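Type 3 secretion system chaperone YscE (Yersinia pestis, PDB 2P58) acts with YscG as a type III secretion chaperone that keeps the needle protein YscF from polymerising prematurely in the cytoplasm. Local coordinates at residues Arg14-Gln19 with Ala55-Val60; Thr25-Asp30 with Arg45-Leu50. All blocks are in the same frame, centred on the assembly; numbering follows the deposited sequence.

Overall arrangement
YscE is a helical hairpin: helix 10-30 and helix 37-60 run antiparallel, and both interactions are steps along their one interface. Interaction 2 lies nearer the turn, its centre about 5 Å from the centre of the chain, and is nested within the loop closed by interaction 1, which joins the helices near the chain ends, its centre about 10 Å from the chain's centre. Interactions 1 and 2 are about 15 Å apart between centres and about 5 Å apart between nearest atoms, without touching. The axes of the short segments approach to 10.8 Å in interaction 1 and 10.2 Å in interaction 2. Residues of helix 37-60 in both contacts also pack on a chain of another protein.

Interaction 1: Arg14-Gln19 with Ala55-Val60; sequences RSITMQ and AIIHYV
Ile16 and Thr17 carry the first helix's side of this contact, meeting Ile57 and His58 where the two arms of the hairpin run antiparallel near the chain ends. The axes of the short segments approach to 10.8 Å, with 152° between their N-to-C directions, and CA of Thr17 is 7.5 Å from CA of Ile57. Ile16 comes first. Its CG1 sits between the backbone N and the carbonyl carbon (chi1 67°), which carries the outer methyl across to the other helix, where Ile16 CD1 rests 3.8 Å from Ile57 CD1. The two isoleucines cross at a slant and touch through these end methyls, not along their lengths. Thr17, one residue on, points toward the partner helix. Its OG1 lies 3.6 Å from Ile57 CG2, the two side chains passing each other in opposite directions. That hydroxyl is hydrogen-bonded to the carbonyl O of Val13, one turn back in its own helix, so it meets the isoleucine with its polar need already served. The other branch, Thr17 CG2, lies near the plane of the His58 imidazole, at its edge, 4.5 Å from His58 NE2. Ile57 thus spreads over both neighbours, CD1 to Ile16 and CG2 to Thr17. Beyond the hairpin, Ile57 packs on an apolar side chain of another protein's chain, and Ile16 on one from a second such chain. The chemistry is therefore van der Waals throughout: buried isoleucines continue from the hairpin into the assembly, Thr17 sits in the middle beside Ile57, and the exposed His58 finishes the edge.

Interaction 2: Thr25-Asp30 with Arg45-Leu50; sequences TKLKKD and RESKAL
The antiparallel helical hairpin of YscE is packed here by one leucine from helix 10-30 set against a turn of helix 37-60. Leu27 points at the partner with CG anti to its backbone N (chi1 175°), and its CD2 methyl does most of the touching. Leu27 CD2 presses on the backbone of the opposite helix, 3.3 Å from Ser47 N and a tight 3.4 Å from Ser47 CA, and reaches Ser47 CB at 3.6 Å. On neighbouring parts of the same turn it meets Glu46 CB at 3.8 Å and Leu50 CD1 at 4.0 Å. The extended Glu46 chain crosses Leu27 at a slant, bringing Glu46 OE1 to 4.0 Å from Leu27 CD1. This close approach, with CA of Leu27 7.0 Å from CA of Ser47, is consistent with the small serine side chain. Trp43 adds to the packing around Leu27, and Leu50 also touches Leu20 and Ala23. Within helix 10-30, Lys26 NZ makes a 2.8 Å salt bridge with Asp30 OD2, donating to its syn lone pair, and Arg33 of the following loop pairs with Asp30 OD1. Both oxygens of the buried carboxylate thus face cations, which probably keeps it ionised, while the two segments themselves are joined by van der Waals packing of one leucine.

Interaction 1: Arg14-Gln19 with Ala55-Val60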
# COMPACT_ATOMS: atom_id res chain seq x y z
N ARG A 14 -13.44 -14.94 -6.70
CA ARG A 14 -14.88 -15.01 -6.65
C ARG A 14 -15.34 -14.61 -5.26
O ARG A 14 -16.27 -13.82 -5.12
CB ARG A 14 -15.34 -16.44 -6.97
CG ARG A 14 -16.85 -16.61 -6.91
CD ARG A 14 -17.29 -17.94 -7.53
NE ARG A 14 -18.73 -18.15 -7.42
CZ ARG A 14 -19.34 -18.69 -6.36
NH1 ARG A 14 -18.63 -19.07 -5.30
NH2 ARG A 14 -20.65 -18.82 -6.36
N SER A 15 -14.68 -15.14 -4.24
CA SER A 15 -15.06 -14.84 -2.87
C SER A 15 -14.87 -13.35 -2.51
O SER A 15 -15.78 -12.72 -1.95
CB SER A 15 -14.24 -15.69 -1.89
OG SER A 15 -14.63 -15.41 -0.56
N ILE A 16 -13.71 -12.78 -2.80
CA ILE A 16 -13.56 -11.37 -2.44
C ILE A 16 -14.44 -10.46 -3.27
O ILE A 16 -14.84 -9.42 -2.78
CB ILE A 16 -12.09 -10.86 -2.50
CG1 ILE A 16 -11.58 -10.84 -3.92
CG2 ILE A 16 -11.22 -11.71 -1.59
CD1 ILE A 16 -10.14 -10.29 -4.00
N THR A 17 -14.77 -10.84 -4.50
CA THR A 17 -15.64 -10.00 -5.30
C THR A 17 -17.05 -10.04 -4.68
O THR A 17 -17.75 -9.02 -4.61
CB THR A 17 -15.69 -10.51 -6.75
OG1 THR A 17 -14.37 -10.39 -7.32
CG2 THR A 17 -16.66 -9.70 -7.57
N MSE A 18 -17.45 -11.20 -4.18
CA MSE A 18 -18.76 -11.28 -3.55
C MSE A 18 -18.79 -10.48 -2.27
O MSE A 18 -19.81 -9.87 -1.95
CB MSE A 18 -19.14 -12.74 -3.28
CG MSE A 18 -19.47 -13.49 -4.55
SE MSE A 18 -20.06 -15.19 -4.20
CE MSE A 18 -20.95 -14.92 -2.64
N GLN A 19 -17.68 -10.48 -1.53
CA GLN A 19 -17.61 -9.73 -0.27
C GLN A 19 -17.77 -8.24 -0.54
O GLN A 19 -18.51 -7.55 0.16
CB GLN A 19 -16.28 -10.00 0.47
CG GLN A 19 -16.13 -9.23 1.77
CD GLN A 19 -14.85 -9.58 2.53
OE1 GLN A 19 -14.05 -10.37 2.07
NE2 GLN A 19 -14.67 -8.99 3.71
N ALA A 55 -13.69 -2.35 -9.16
CA ALA A 55 -13.13 -1.99 -10.46
C ALA A 55 -11.72 -2.56 -10.62
O ALA A 55 -11.44 -3.24 -11.61
CB ALA A 55 -13.11 -0.49 -10.63
N ILE A 56 -10.85 -2.31 -9.64
CA ILE A 56 -9.48 -2.83 -9.74
C ILE A 56 -9.48 -4.33 -9.89
O ILE A 56 -8.75 -4.89 -10.73
CB ILE A 56 -8.64 -2.45 -8.49
CG1 ILE A 56 -8.34 -0.97 -8.53
CG2 ILE A 56 -7.29 -3.25 -8.47
CD1 ILE A 56 -7.85 -0.43 -7.19
N ILE A 57 -10.30 -5.01 -9.10
CA ILE A 57 -10.33 -6.48 -9.19
C ILE A 57 -10.81 -6.89 -10.58
O ILE A 57 -10.26 -7.83 -11.17
CB ILE A 57 -11.24 -7.09 -8.11
CG1 ILE A 57 -10.59 -6.93 -6.73
CG2 ILE A 57 -11.49 -8.59 -8.42
CD1 ILE A 57 -9.22 -7.63 -6.59
N HIS A 58 -11.81 -6.21 -11.13
CA HIS A 58 -12.28 -6.56 -12.48
C HIS A 58 -11.16 -6.37 -13.51
O HIS A 58 -10.89 -7.23 -14.35
CB HIS A 58 -13.46 -5.67 -12.91
CG HIS A 58 -14.74 -6.03 -12.24
ND1 HIS A 58 -15.93 -5.38 -12.51
CD2 HIS A 58 -15.04 -6.99 -11.33
CE1 HIS A 58 -16.91 -5.93 -11.81
NE2 HIS A 58 -16.39 -6.91 -11.08
N TYR A 59 -10.54 -5.21 -13.46
CA TYR A 59 -9.48 -4.90 -14.41
C TYR A 59 -8.25 -5.78 -14.31
O TYR A 59 -7.62 -6.10 -15.34
CB TYR A 59 -8.99 -3.45 -14.25
CG TYR A 59 -10.02 -2.34 -14.29
CD1 TYR A 59 -11.20 -2.46 -15.03
CD2 TYR A 59 -9.82 -1.17 -13.55
CE1 TYR A 59 -12.16 -1.45 -15.02
CE2 TYR A 59 -10.76 -0.17 -13.52
CZ TYR A 59 -11.93 -0.30 -14.26
OH TYR A 59 -12.85 0.73 -14.20
N VAL A 60 -7.91 -6.18 -13.10
CA VAL A 60 -6.69 -6.94 -12.95
C VAL A 60 -6.85 -8.42 -12.93
O VAL A 60 -6.06 -9.13 -13.55
CB VAL A 60 -5.91 -6.50 -11.68
CG1 VAL A 60 -4.66 -7.34 -11.51
CG2 VAL A 60 -5.55 -5.03 -11.78

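Interaction 2: Thr25-Asp30 with Arg45-Leu50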
# COMPACT_ATOMS: atom_id res chain seq x y z
N THR A 25 -23.87 -3.33 -1.75
CA THR A 25 -25.34 -3.37 -1.77
C THR A 25 -25.92 -3.01 -0.41
O THR A 25 -26.90 -2.25 -0.32
CB THR A 25 -25.82 -4.77 -2.24
OG1 THR A 25 -25.31 -4.97 -3.56
CG2 THR A 25 -27.35 -4.86 -2.26
N LYS A 26 -25.29 -3.51 0.66
CA LYS A 26 -25.76 -3.21 2.01
C LYS A 26 -25.62 -1.70 2.31
O LYS A 26 -26.52 -1.08 2.87
CB LYS A 26 -24.99 -4.03 3.06
CG LYS A 26 -25.33 -3.64 4.50
CD LYS A 26 -24.52 -4.43 5.51
CE LYS A 26 -24.64 -3.82 6.92
NZ LYS A 26 -24.20 -2.38 6.92
N LEU A 27 -24.49 -1.11 1.92
CA LEU A 27 -24.26 0.32 2.11
C LEU A 27 -25.31 1.12 1.34
O LEU A 27 -25.86 2.10 1.85
CB LEU A 27 -22.84 0.67 1.61
CG LEU A 27 -22.48 2.15 1.64
CD1 LEU A 27 -22.61 2.71 3.06
CD2 LEU A 27 -21.03 2.30 1.12
N LYS A 28 -25.64 0.71 0.12
CA LYS A 28 -26.63 1.49 -0.62
C LYS A 28 -27.99 1.40 0.08
O LYS A 28 -28.78 2.34 0.03
CB LYS A 28 -26.72 1.04 -2.06
CG LYS A 28 -25.47 1.40 -2.86
CD LYS A 28 -25.59 0.87 -4.27
CE LYS A 28 -24.43 1.29 -5.12
NZ LYS A 28 -24.60 0.72 -6.48
N LYS A 29 -28.27 0.26 0.72
CA LYS A 29 -29.52 0.12 1.49
C LYS A 29 -29.45 1.01 2.76
O LYS A 29 -30.44 1.65 3.14
CB LYS A 29 -29.76 -1.34 1.85
CG LYS A 29 -30.18 -2.14 0.64
CD LYS A 29 -30.44 -3.62 0.97
CE LYS A 29 -30.58 -4.46 -0.30
NZ LYS A 29 -30.36 -5.91 0.04
N ASP A 30 -28.28 1.06 3.41
CA ASP A 30 -28.15 1.92 4.58
C ASP A 30 -28.34 3.39 4.16
O ASP A 30 -28.86 4.20 4.91
CB ASP A 30 -26.75 1.79 5.24
CG ASP A 30 -26.52 0.45 5.92
OD1 ASP A 30 -27.50 -0.30 6.13
OD2 ASP A 30 -25.35 0.13 6.26
N ARG A 45 -17.82 8.19 0.98
CA ARG A 45 -16.41 7.78 0.93
C ARG A 45 -16.29 6.28 0.86
O ARG A 45 -15.45 5.74 0.12
CB ARG A 45 -15.67 8.21 2.19
CG ARG A 45 -14.45 9.04 1.92
CD ARG A 45 -14.90 10.40 1.45
NE ARG A 45 -14.12 11.46 2.11
CZ ARG A 45 -14.56 12.70 2.34
NH1 ARG A 45 -15.79 13.07 1.98
NH2 ARG A 45 -13.76 13.56 2.93
N GLU A 46 -17.10 5.60 1.67
CA GLU A 46 -17.05 4.15 1.69
C GLU A 46 -17.54 3.60 0.37
O GLU A 46 -16.96 2.67 -0.18
CB GLU A 46 -17.89 3.54 2.84
CG GLU A 46 -17.47 2.09 3.04
CD GLU A 46 -18.28 1.31 4.03
OE1 GLU A 46 -19.07 1.91 4.78
OE2 GLU A 46 -18.12 0.06 4.05
N SER A 47 -18.64 4.16 -0.13
CA SER A 47 -19.19 3.69 -1.39
C SER A 47 -18.16 3.81 -2.53
O SER A 47 -17.99 2.88 -3.32
CB SER A 47 -20.46 4.50 -1.73
OG SER A 47 -21.01 3.98 -2.95
N LYS A 48 -17.50 4.96 -2.64
CA LYS A 48 -16.51 5.15 -3.68
C LYS A 48 -15.33 4.18 -3.52
O LYS A 48 -14.77 3.68 -4.52
CB LYS A 48 -16.01 6.59 -3.69
CG LYS A 48 -15.31 6.93 -5.01
CD LYS A 48 -16.30 6.75 -6.17
CE LYS A 48 -15.62 6.87 -7.53
NZ LYS A 48 -14.87 8.14 -7.62
N ALA A 49 -14.94 3.92 -2.28
CA ALA A 49 -13.83 2.99 -2.03
C ALA A 49 -14.21 1.58 -2.51
O ALA A 49 -13.42 0.85 -3.14
CB ALA A 49 -13.49 2.98 -0.56
N LEU A 50 -15.44 1.19 -2.21
CA LEU A 50 -15.88 -0.15 -2.62
C LEU A 50 -15.97 -0.25 -4.13
O LEU A 50 -15.53 -1.25 -4.70
CB LEU A 50 -17.24 -0.47 -1.99
CG LEU A 50 -17.18 -0.77 -0.49
CD1 LEU A 50 -18.59 -0.73 0.09
CD2 LEU A 50 -16.53 -2.14 -0.26